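Protein RnfH (Haemophilus influenzae, PDB 2HJ1) belongs to the RnfH family of ubiquitin-like proteins and forms a domain-swapped dimer in the crystal. Local coordinates at the interface of chains A and B. Sequence-based numbering; all coordinates share one arbitrary frame. Chains: chain A/B, Hypothetical protein.

The interface of chains A and B. Residues chain A 38, 56, 61; chain B 68, 70, 80-82.
A:Ile61, on strand 60-65 of one chain, packs against B:Ile80, B:Ile82 and B:Leu70 of the other, and with B:Leu70 it buries much of the surface in this patch. Its strand runs antiparallel to strand 79-83 of chain B, A:Ile61 bridging to B:Ile82, while the CA of A:Ile61 lies 3.3 Å from the carbonyl O of B:Glu81. The two branches of A:Ile61 share the work. CG2, anti to the backbone N, meets the methyl CG2 of B:Ile80 at 3.8 Å, and CG1, anti to the carbonyl carbon (chi1 -56°), runs beside CG1 of B:Ile82; in both pairs the side chains lie alongside each other and point the same way. Farther out, CD1 of A:Ile61 touches CD2 of B:Leu70 at 4.0 Å, the two side chains crossing at roughly a right angle.

B:Leu70 packs into an apolar cluster of chain A, its two methyls parted between different neighbours. CD2 of B:Leu70 also packs on CG1 of A:Val38 at 3.8 Å, at the start of helix 38-45, whereas CD1 reaches CD2 of A:Leu56 at 4.1 Å. The other methyl of A:Val38, CG2, meets CD1 of B:Ile68 tip to tip, and CD1 of B:Ile80 also touches CG1 of A:Val38, these two side chains running antiparallel past one another. A water joins the backbones at one margin, bridging the carbonyl O of A:Ile61 and the amide N of B:Ile68. Through this intermolecular antiparallel pairing and shared apolar core, the loop and strand of chain B probably complete the ubiquitin-like fold of chain A, and the two-fold twin contact holds the swapped dimer together reciprocally.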
loop_
_atom_site.group_PDB
_atom_site.type_symbol
_atom_site.label_atom_id
_atom_site.label_comp_id
_atom_site.label_asym_id
_atom_site.label_seq_id
_atom_site.Cartn_x
_atom_site.Cartn_y
_atom_site.Cartn_z
ATOM N N VAL A 38 11.594 4.956 5.434
ATOM C CA VAL A 38 11.600 3.654 4.763
ATOM C C VAL A 38 13.034 3.148 4.576
ATOM O O VAL A 38 13.331 1.975 4.818
ATOM C CB VAL A 38 10.921 3.745 3.366
ATOM C CG1 VAL A 38 11.073 2.431 2.603
ATOM C CG2 VAL A 38 9.446 4.193 3.534
ATOM N N LEU A 56 17.993 -0.817 -4.720
ATOM C CA LEU A 56 17.060 0.250 -4.292
ATOM C C LEU A 56 16.544 1.190 -5.405
ATOM O O LEU A 56 15.547 1.856 -5.204
ATOM C CB LEU A 56 17.682 1.051 -3.168
ATOM C CG LEU A 56 17.919 0.292 -1.867
ATOM C CD1 LEU A 56 18.809 1.126 -0.972
ATOM C CD2 LEU A 56 16.605 -0.035 -1.173
ATOM N N ILE A 61 9.168 -0.853 -4.845
ATOM C CA ILE A 61 9.037 -0.717 -3.394
ATOM C C ILE A 61 7.817 0.116 -3.100
ATOM O O ILE A 61 7.675 1.244 -3.566
ATOM C CB ILE A 61 10.272 -0.025 -2.688
ATOM C CG1 ILE A 61 11.579 -0.775 -3.012
ATOM C CG2 ILE A 61 10.083 -0.061 -1.142
ATOM C CD1 ILE A 61 12.869 0.050 -2.683
ATOM N N ILE B 68 7.205 5.404 -3.879
ATOM C CA ILE B 68 7.328 6.261 -2.713
ATOM C C ILE B 68 8.775 6.795 -2.719
ATOM O O ILE B 68 9.639 6.275 -3.432
ATOM C CB ILE B 68 7.101 5.419 -1.441
ATOM C CG1 ILE B 68 7.973 4.151 -1.521
ATOM C CG2 ILE B 68 5.601 5.047 -1.330
ATOM C CD1 ILE B 68 8.649 3.774 -0.323
ATOM N N LEU B 70 12.090 6.938 -0.544
ATOM C CA LEU B 70 12.632 6.185 0.598
ATOM C C LEU B 70 12.867 7.032 1.858
ATOM O O LEU B 70 13.189 6.516 2.922
ATOM C CB LEU B 70 13.909 5.460 0.202
ATOM C CG LEU B 70 13.733 4.470 -0.949
ATOM C CD1 LEU B 70 15.051 3.711 -1.172
ATOM C CD2 LEU B 70 12.540 3.539 -0.767
ATOM N N ILE B 80 6.480 -2.579 4.212
ATOM C CA ILE B 80 7.286 -2.243 3.055
ATOM C C ILE B 80 7.325 -3.485 2.195
ATOM O O ILE B 80 7.745 -4.565 2.655
ATOM C CB ILE B 80 8.740 -1.880 3.501
ATOM C CG1 ILE B 80 8.738 -0.671 4.454
ATOM C CG2 ILE B 80 9.682 -1.739 2.277
ATOM C CD1 ILE B 80 10.054 -0.449 5.186
ATOM N N GLU B 81 6.877 -3.362 0.945
ATOM C CA GLU B 81 6.900 -4.507 0.058
ATOM C C GLU B 81 7.966 -4.258 -0.990
ATOM O O GLU B 81 7.911 -3.254 -1.675
ATOM C CB GLU B 81 5.559 -4.680 -0.668
ATOM C CG GLU B 81 4.359 -4.994 0.222
ATOM C CD GLU B 81 4.058 -6.507 0.334
ATOM O OE1 GLU B 81 4.775 -7.356 -0.272
ATOM O OE2 GLU B 81 3.093 -6.857 1.056
ATOM N N ILE B 82 8.889 -5.197 -1.134
ATOM C CA ILE B 82 9.904 -5.084 -2.142
ATOM C C ILE B 82 9.666 -6.226 -3.123
ATOM O O ILE B 82 9.421 -7.345 -2.711
ATOM C CB ILE B 82 11.349 -5.177 -1.530
ATOM C CG1 ILE B 82 11.608 -4.051 -0.500
ATOM C CG2 ILE B 82 12.440 -5.238 -2.678
ATOM C CD1 ILE B 82 12.830 -4.370 0.423
HETATM O O HOH W 1 8.943 3.206 -4.709
#